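Local atomic coordinates of FOKI restriction endonuclease (PDB entry 2FOK), a protein that cleaves DNA as a type IIS restriction endonuclease, joining a DNA-recognition region to a cleavage domain that probably relies on metal ions for hydrolysis. Residues A[20-25]-A[89-94]; A[32-37]-A[62-67]. One frame throughout, in Å; residues are numbered along the deposited sequence.

Contact 1 of 2, residues A[20-25]-A[89-94]; sequences LKRVVQ and QATIAD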
ATOM      1  N   LEU A  20       0.340  21.642 -10.000  1.00 24.64           N
ATOM      2  CA  LEU A  20       1.601  20.930 -10.203  1.00 23.87           C
ATOM      3  C   LEU A  20       2.527  21.847 -11.002  1.00 24.38           C
ATOM      4  O   LEU A  20       3.677  22.071 -10.626  1.00 25.97           O
ATOM      5  CB  LEU A  20       1.371  19.630 -10.985  1.00 21.79           C
ATOM      6  CG  LEU A  20       2.588  18.973 -11.655  1.00 19.93           C
ATOM      7  CD1 LEU A  20       3.518  18.427 -10.592  1.00 18.97           C
ATOM      8  CD2 LEU A  20       2.150  17.858 -12.588  1.00 17.91           C
ATOM      9  N   LYS A  21       2.002  22.382 -12.102  1.00 26.01           N
ATOM     10  CA  LYS A  21       2.752  23.270 -12.974  1.00 26.50           C
ATOM     11  C   LYS A  21       3.348  24.448 -12.210  1.00 28.17           C
ATOM     12  O   LYS A  21       4.544  24.718 -12.315  1.00 32.59           O
ATOM     13  CB  LYS A  21       1.855  23.779 -14.107  1.00 24.80           C
ATOM     14  CG  LYS A  21       2.593  23.919 -15.454  1.00 26.97           C
ATOM     15  CD  LYS A  21       1.815  24.757 -16.475  1.00 22.59           C
ATOM     16  CE  LYS A  21       2.486  24.735 -17.835  1.00 27.30           C
ATOM     17  NZ  LYS A  21       1.524  25.042 -18.929  1.00 25.14           N
ATOM     18  N   ARG A  22       2.514  25.148 -11.449  1.00 28.29           N
ATOM     19  CA  ARG A  22       2.959  26.291 -10.662  1.00 25.64           C
ATOM     20  C   ARG A  22       4.140  25.884  -9.789  1.00 26.28           C
ATOM     21  O   ARG A  22       5.113  26.621  -9.662  1.00 29.53           O
ATOM     22  CB  ARG A  22       1.819  26.788  -9.772  1.00 29.16           C
ATOM     23  CG  ARG A  22       0.765  27.645 -10.470  1.00 29.54           C
ATOM     24  CD  ARG A  22      -0.295  28.135  -9.468  1.00 28.14           C
ATOM     25  NE  ARG A  22       0.293  28.938  -8.397  1.00 32.60           N
ATOM     26  CZ  ARG A  22       0.317  30.266  -8.392  1.00 32.48           C
ATOM     27  NH1 ARG A  22      -0.220  30.944  -9.399  1.00 35.33           N
ATOM     28  NH2 ARG A  22       0.917  30.920  -7.407  1.00 31.85           N
ATOM     29  N   VAL A  23       4.044  24.709  -9.177  1.00 25.03           N
ATOM     30  CA  VAL A  23       5.109  24.206  -8.327  1.00 24.16           C
ATOM     31  C   VAL A  23       6.402  24.086  -9.125  1.00 26.75           C
ATOM     32  O   VAL A  23       7.482  24.364  -8.612  1.00 24.54           O
ATOM     33  CB  VAL A  23       4.752  22.816  -7.733  1.00 27.01           C
ATOM     34  CG1 VAL A  23       5.973  22.220  -7.014  1.00 25.37           C
ATOM     35  CG2 VAL A  23       3.563  22.946  -6.758  1.00 22.85           C
ATOM     36  N   VAL A  24       6.275  23.676 -10.385  1.00 26.14           N
ATOM     37  CA  VAL A  24       7.411  23.514 -11.280  1.00 23.93           C
ATOM     38  C   VAL A  24       7.965  24.853 -11.776  1.00 23.02           C
ATOM     39  O   VAL A  24       9.170  25.047 -11.856  1.00 23.62           O
ATOM     40  CB  VAL A  24       7.011  22.671 -12.513  1.00 23.71           C
ATOM     41  CG1 VAL A  24       8.212  22.477 -13.433  1.00 26.21           C
ATOM     42  CG2 VAL A  24       6.449  21.330 -12.065  1.00 25.33           C
ATOM     43  N   GLN A  25       7.065  25.769 -12.113  1.00 27.59           N
ATOM     44  CA  GLN A  25       7.428  27.089 -12.620  1.00 26.48           C
ATOM     45  C   GLN A  25       8.142  27.951 -11.596  1.00 28.04           C
ATOM     46  O   GLN A  25       8.467  29.106 -11.866  1.00 31.11           O
ATOM     47  CB  GLN A  25       6.174  27.813 -13.102  1.00 18.91           C
ATOM     48  CG  GLN A  25       5.540  27.130 -14.281  1.00 24.07           C
ATOM     49  CD  GLN A  25       4.194  27.704 -14.633  1.00 21.20           C
ATOM     50  OE1 GLN A  25       3.488  28.206 -13.767  1.00 22.10           O
ATOM     51  NE2 GLN A  25       3.827  27.634 -15.910  1.00 16.47           N
ATOM     52  N   GLN A  89       4.404  26.045   0.037  1.00 25.13           N
ATOM     53  CA  GLN A  89       3.283  26.464   0.859  1.00 25.99           C
ATOM     54  C   GLN A  89       2.681  27.758   0.318  1.00 26.19           C
ATOM     55  O   GLN A  89       1.471  27.845   0.122  1.00 24.61           O
ATOM     56  CB  GLN A  89       3.737  26.672   2.308  1.00 25.86           C
ATOM     57  CG  GLN A  89       3.694  25.421   3.180  1.00 29.28           C
ATOM     58  CD  GLN A  89       4.094  25.698   4.623  1.00 32.36           C
ATOM     59  OE1 GLN A  89       3.715  26.717   5.206  1.00 35.26           O
ATOM     60  NE2 GLN A  89       4.862  24.787   5.205  1.00 31.27           N
ATOM     61  N   ALA A  90       3.534  28.745   0.051  1.00 27.62           N
ATOM     62  CA  ALA A  90       3.099  30.053  -0.435  1.00 26.71           C
ATOM     63  C   ALA A  90       2.713  30.180  -1.910  1.00 30.48           C
ATOM     64  O   ALA A  90       2.016  31.126  -2.280  1.00 31.29           O
ATOM     65  CB  ALA A  90       4.157  31.105  -0.099  1.00 20.38           C
ATOM     66  N   THR A  91       3.160  29.264  -2.764  1.00 33.35           N
ATOM     67  CA  THR A  91       2.808  29.383  -4.180  1.00 31.62           C
ATOM     68  C   THR A  91       1.479  28.717  -4.491  1.00 29.28           C
ATOM     69  O   THR A  91       0.920  28.893  -5.579  1.00 30.70           O
ATOM     70  CB  THR A  91       3.912  28.811  -5.121  1.00 28.93           C
ATOM     71  OG1 THR A  91       3.516  27.533  -5.622  1.00 28.63           O
ATOM     72  CG2 THR A  91       5.228  28.682  -4.400  1.00 29.68           C
ATOM     73  N   ILE A  92       0.959  27.972  -3.525  1.00 29.51           N
ATOM     74  CA  ILE A  92      -0.312  27.288  -3.709  1.00 30.81           C
ATOM     75  C   ILE A  92      -1.310  27.673  -2.618  1.00 34.30           C
ATOM     76  O   ILE A  92      -1.046  27.474  -1.432  1.00 37.11           O
ATOM     77  CB  ILE A  92      -0.133  25.753  -3.684  1.00 28.12           C
ATOM     78  CG1 ILE A  92       0.682  25.284  -4.901  1.00 23.54           C
ATOM     79  CG2 ILE A  92      -1.503  25.077  -3.617  1.00 27.36           C
ATOM     80  CD1 ILE A  92       0.263  25.898  -6.229  1.00 31.46           C
ATOM     81  N   ALA A  93      -2.457  28.215  -3.029  1.00 36.51           N
ATOM     82  CA  ALA A  93      -3.509  28.622  -2.099  1.00 36.23           C
ATOM     83  C   ALA A  93      -4.370  27.427  -1.723  1.00 38.01           C
ATOM     84  O   ALA A  93      -4.374  26.413  -2.421  1.00 42.81           O
ATOM     85  CB  ALA A  93      -4.374  29.701  -2.729  1.00 32.66           C
ATOM     86  N   ASP A  94      -5.106  27.554  -0.622  1.00 41.02           N
ATOM     87  CA  ASP A  94      -5.968  26.484  -0.132  1.00 41.30           C
ATOM     88  C   ASP A  94      -7.294  26.340  -0.886  1.00 42.67           C
ATOM     89  O   ASP A  94      -7.617  27.144  -1.764  1.00 41.45           O
ATOM     90  CB  ASP A  94      -6.241  26.679   1.359  1.00 43.45           C
ATOM     91  CG  ASP A  94      -6.567  28.116   1.712  1.00 46.20           C
ATOM     92  OD1 ASP A  94      -6.883  28.900   0.790  1.00 48.90           O
ATOM     93  OD2 ASP A  94      -6.510  28.457   2.915  1.00 41.52           O
TER
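Arg22 grips the carbonyl oxygen of Thr91 side-on, with two nitrogens on one acceptor. NH2 lies 2.7 Å from Thr91 O and NE 2.9 Å from the same Thr91 O. Both bonds are bent, with N-H...O angles of 136° and 134°, because the oxygen must serve two hydrogens and sits somewhat out of the guanidinium plane. A bend at chi3 (60°) turns the guanidinium edge onto this oxygen. Ile92 runs antiparallel to the arginine, its CD1 at the guanidinium edge, 3.7 Å from Arg22 NE and 4.0 Å from Arg22 CB. Beside it, Val23 CG2 meets Ile92 CG1 at 4.1 Å, the two side chains crossing nearly at right angles. Thr91 OG1 is buried here without a polar partner in the model.

In the next shell, Glu36 forms a salt bridge with Arg22 NH2, Phe110 packs on Val23, and Ile102 on Ile92. A leucine in place of Arg22 would probably leave Thr91 O without its two donors and the Glu36 carboxylate with Lys41 but without its arginine mate. Thr91 ends helix 87-91 and Ile92 departs from helical geometry, so the positive group probably also suits the negative end of the helix dipole. The contact ties two helix ends together inside recognition subdomain 1, a helix-turn-helix family domain.

Contact 2 of 2, residues A[32-37]-A[62-67]; sequences KVHNEV and HDLIYT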
ATOM      1  N   LYS A  32       6.692  33.624 -14.769  1.00 30.61           N
ATOM      2  CA  LYS A  32       5.876  34.602 -14.050  1.00 31.31           C
ATOM      3  C   LYS A  32       5.655  34.217 -12.590  1.00 29.05           C
ATOM      4  O   LYS A  32       5.805  35.044 -11.685  1.00 28.50           O
ATOM      5  CB  LYS A  32       4.511  34.759 -14.724  1.00 31.74           C
ATOM      6  CG  LYS A  32       4.527  34.608 -16.227  1.00 37.63           C
ATOM      7  CD  LYS A  32       3.586  35.607 -16.881  1.00 45.54           C
ATOM      8  CE  LYS A  32       4.260  36.315 -18.059  1.00 49.64           C
ATOM      9  NZ  LYS A  32       3.382  36.372 -19.269  1.00 47.80           N
ATOM     10  N   VAL A  33       5.285  32.959 -12.377  1.00 28.75           N
ATOM     11  CA  VAL A  33       5.007  32.438 -11.044  1.00 24.01           C
ATOM     12  C   VAL A  33       6.189  32.592 -10.103  1.00 26.22           C
ATOM     13  O   VAL A  33       6.007  32.911  -8.930  1.00 28.91           O
ATOM     14  CB  VAL A  33       4.590  30.945 -11.114  1.00 23.05           C
ATOM     15  CG1 VAL A  33       4.399  30.374  -9.707  1.00 18.05           C
ATOM     16  CG2 VAL A  33       3.305  30.810 -11.913  1.00 17.29           C
ATOM     17  N   HIS A  34       7.396  32.376 -10.618  1.00 27.25           N
ATOM     18  CA  HIS A  34       8.597  32.492  -9.801  1.00 26.70           C
ATOM     19  C   HIS A  34       8.668  33.891  -9.206  1.00 28.82           C
ATOM     20  O   HIS A  34       8.945  34.071  -8.012  1.00 26.75           O
ATOM     21  CB  HIS A  34       9.846  32.223 -10.645  1.00 24.94           C
ATOM     22  CG  HIS A  34      11.115  32.687 -10.001  1.00 25.69           C
ATOM     23  ND1 HIS A  34      11.906  31.859  -9.231  1.00 26.32           N
ATOM     24  CD2 HIS A  34      11.708  33.905  -9.979  1.00 22.33           C
ATOM     25  CE1 HIS A  34      12.931  32.550  -8.760  1.00 24.97           C
ATOM     26  NE2 HIS A  34      12.834  33.793  -9.198  1.00 21.33           N
ATOM     27  N   ASN A  35       8.414  34.882 -10.050  1.00 29.99           N
ATOM     28  CA  ASN A  35       8.445  36.271  -9.622  1.00 31.14           C
ATOM     29  C   ASN A  35       7.230  36.585  -8.760  1.00 31.99           C
ATOM     30  O   ASN A  35       7.351  37.241  -7.727  1.00 32.29           O
ATOM     31  CB  ASN A  35       8.464  37.190 -10.840  1.00 29.82           C
ATOM     32  CG  ASN A  35       9.848  37.370 -11.398  1.00 30.90           C
ATOM     33  OD1 ASN A  35      10.842  37.197 -10.689  1.00 38.03           O
ATOM     34  ND2 ASN A  35       9.929  37.720 -12.674  1.00 33.03           N
ATOM     35  N   GLU A  36       6.065  36.110  -9.192  1.00 31.06           N
ATOM     36  CA  GLU A  36       4.820  36.334  -8.460  1.00 31.92           C
ATOM     37  C   GLU A  36       4.965  35.828  -7.036  1.00 31.38           C
ATOM     38  O   GLU A  36       4.603  36.521  -6.083  1.00 33.01           O
ATOM     39  CB  GLU A  36       3.663  35.607  -9.157  1.00 32.96           C
ATOM     40  CG  GLU A  36       2.454  35.286  -8.275  1.00 31.39           C
ATOM     41  CD  GLU A  36       1.574  34.174  -8.860  1.00 31.69           C
ATOM     42  OE1 GLU A  36       1.649  33.904 -10.076  1.00 30.87           O
ATOM     43  OE2 GLU A  36       0.802  33.562  -8.101  1.00 33.04           O
ATOM     44  N   VAL A  37       5.509  34.622  -6.897  1.00 31.86           N
ATOM     45  CA  VAL A  37       5.692  34.012  -5.582  1.00 30.95           C
ATOM     46  C   VAL A  37       6.675  34.785  -4.714  1.00 30.12           C
ATOM     47  O   VAL A  37       6.317  35.277  -3.645  1.00 31.12           O
ATOM     48  CB  VAL A  37       6.179  32.540  -5.698  1.00 29.80           C
ATOM     49  CG1 VAL A  37       6.663  32.030  -4.326  1.00 25.84           C
ATOM     50  CG2 VAL A  37       5.044  31.654  -6.221  1.00 25.99           C
ATOM     51  N   HIS A  62      20.998  33.132  -8.883  1.00 30.00           N
ATOM     52  CA  HIS A  62      21.051  32.973 -10.338  1.00 30.44           C
ATOM     53  C   HIS A  62      20.726  31.534 -10.721  1.00 31.75           C
ATOM     54  O   HIS A  62      19.862  31.277 -11.558  1.00 28.96           O
ATOM     55  CB  HIS A  62      22.445  33.350 -10.855  1.00 32.71           C
ATOM     56  CG  HIS A  62      22.608  33.192 -12.335  1.00 36.93           C
ATOM     57  ND1 HIS A  62      23.464  32.269 -12.897  1.00 36.32           N
ATOM     58  CD2 HIS A  62      22.047  33.862 -13.369  1.00 38.35           C
ATOM     59  CE1 HIS A  62      23.426  32.379 -14.213  1.00 35.99           C
ATOM     60  NE2 HIS A  62      22.574  33.338 -14.527  1.00 41.41           N
ATOM     61  N   ASP A  63      21.446  30.601 -10.108  1.00 32.21           N
ATOM     62  CA  ASP A  63      21.246  29.178 -10.335  1.00 31.41           C
ATOM     63  C   ASP A  63      20.452  28.703  -9.135  1.00 29.96           C
ATOM     64  O   ASP A  63      20.985  28.541  -8.043  1.00 34.05           O
ATOM     65  CB  ASP A  63      22.597  28.465 -10.416  1.00 31.57           C
ATOM     66  CG  ASP A  63      23.392  28.875 -11.645  1.00 29.74           C
ATOM     67  OD1 ASP A  63      22.772  29.095 -12.706  1.00 25.10           O
ATOM     68  OD2 ASP A  63      24.631  28.984 -11.551  1.00 33.70           O
ATOM     69  N   LEU A  64      19.165  28.489  -9.356  1.00 31.27           N
ATOM     70  CA  LEU A  64      18.243  28.087  -8.314  1.00 29.97           C
ATOM     71  C   LEU A  64      18.298  26.636  -7.869  1.00 28.47           C
ATOM     72  O   LEU A  64      18.201  25.704  -8.672  1.00 28.79           O
ATOM     73  CB  LEU A  64      16.814  28.433  -8.745  1.00 28.38           C
ATOM     74  CG  LEU A  64      16.517  29.926  -8.919  1.00 29.53           C
ATOM     75  CD1 LEU A  64      15.248  30.109  -9.762  1.00 30.15           C
ATOM     76  CD2 LEU A  64      16.368  30.571  -7.550  1.00 24.82           C
ATOM     77  N   ILE A  65      18.448  26.468  -6.565  1.00 27.47           N
ATOM     78  CA  ILE A  65      18.481  25.161  -5.948  1.00 30.55           C
ATOM     79  C   ILE A  65      17.802  25.382  -4.599  1.00 30.10           C
ATOM     80  O   ILE A  65      18.085  26.368  -3.916  1.00 35.01           O
ATOM     81  CB  ILE A  65      19.940  24.655  -5.778  1.00 30.15           C
ATOM     82  CG1 ILE A  65      19.960  23.383  -4.916  1.00 29.38           C
ATOM     83  CG2 ILE A  65      20.814  25.750  -5.173  1.00 31.55           C
ATOM     84  CD1 ILE A  65      21.020  22.369  -5.327  1.00 22.15           C
ATOM     85  N   TYR A  66      16.876  24.498  -4.241  1.00 29.22           N
ATOM     86  CA  TYR A  66      16.151  24.622  -2.974  1.00 25.42           C
ATOM     87  C   TYR A  66      16.282  23.336  -2.169  1.00 24.89           C
ATOM     88  O   TYR A  66      16.242  22.247  -2.730  1.00 23.08           O
ATOM     89  CB  TYR A  66      14.654  24.898  -3.218  1.00 27.89           C
ATOM     90  CG  TYR A  66      14.318  26.081  -4.116  1.00 25.54           C
ATOM     91  CD1 TYR A  66      14.805  27.362  -3.847  1.00 28.79           C
ATOM     92  CD2 TYR A  66      13.483  25.923  -5.219  1.00 26.53           C
ATOM     93  CE1 TYR A  66      14.463  28.460  -4.659  1.00 22.48           C
ATOM     94  CE2 TYR A  66      13.136  27.011  -6.034  1.00 25.59           C
ATOM     95  CZ  TYR A  66      13.630  28.271  -5.746  1.00 23.31           C
ATOM     96  OH  TYR A  66      13.296  29.334  -6.558  1.00 24.24           O
ATOM     97  N   THR A  67      16.438  23.461  -0.854  1.00 26.73           N
ATOM     98  CA  THR A  67      16.552  22.288   0.008  1.00 29.04           C
ATOM     99  C   THR A  67      15.150  21.834   0.357  1.00 29.55           C
ATOM    100  O   THR A  67      14.186  22.588   0.206  1.00 30.19           O
ATOM    101  CB  THR A  67      17.282  22.593   1.333  1.00 27.14           C
ATOM    102  OG1 THR A  67      16.477  23.470   2.125  1.00 35.95           O
ATOM    103  CG2 THR A  67      18.631  23.240   1.079  1.00 32.64           C
TER
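Tyr66 and His34, approaching from the two segments, share one acceptor, the backbone O of Val26: the Tyr66 hydroxyl makes a hydrogen bond to it, while His34 ND1 adds a weak one. The weak bond, if real, would call for a proton on ND1. Between themselves the two side chains only touch, Tyr66 OH standing 3.9 Å from His34 CE1 at the edge of the imidazole and near its plane, with no hydrogen bond across the segments.

The closest approach is apolar. Leu64 CD1 comes within 3.5 Å of His34 CE1, lying obliquely to the ring, and Leu64 CD2 follows at 4.1 Å from the same His34 CE1. Histidine and leucine reach out from opposing backbones whose nearest CA atoms, those of His34 and Leu64, are still 10.7 Å apart, so the contact is made by side-chain ends alone and buries little surface. His34 spans its share with CG anti to the backbone N (chi1 164°), which carries the ring out from the helix. The side-chain oxygen of Asn35, itself bonded to Lys38, lies in the imidazole plane at another edge.

Met59 of helix 49-60 packs against both His34 and Tyr66, and Phe27 meets the tyrosine ring edge-to-face. Helix 32-45 thus faces the loop leading into strand 66-67, whose Tyr66 pairs by backbone bonds with Phe129 of strand 128-131, while the following Thr67 is the N-cap of helix 68-72.

Contact 2 is nested within the loop of chain closed by contact 1, and their centres lie 11 Å apart. Helix 32-45 is the bridge. Its Glu36 OE2 forms a salt bridge with Arg22 NH2 at 2.7 Å and is also paired with Lys41, while Val37 CG2 packs on Thr91 CB at 3.3 Å. Where helix 17-24 gives way to the turn before helix 32-45, Gln25 O lies 3.6 Å from His34 CB. Contact 1 thus joins the ends of helices 17-24 and 87-91, and contact 2 the start of helix 32-45 and the strand 66-67 region. All four segments lie within the sequence range of recognition subdomain 1, consistent with both contacts belonging to the DNA-recognition part.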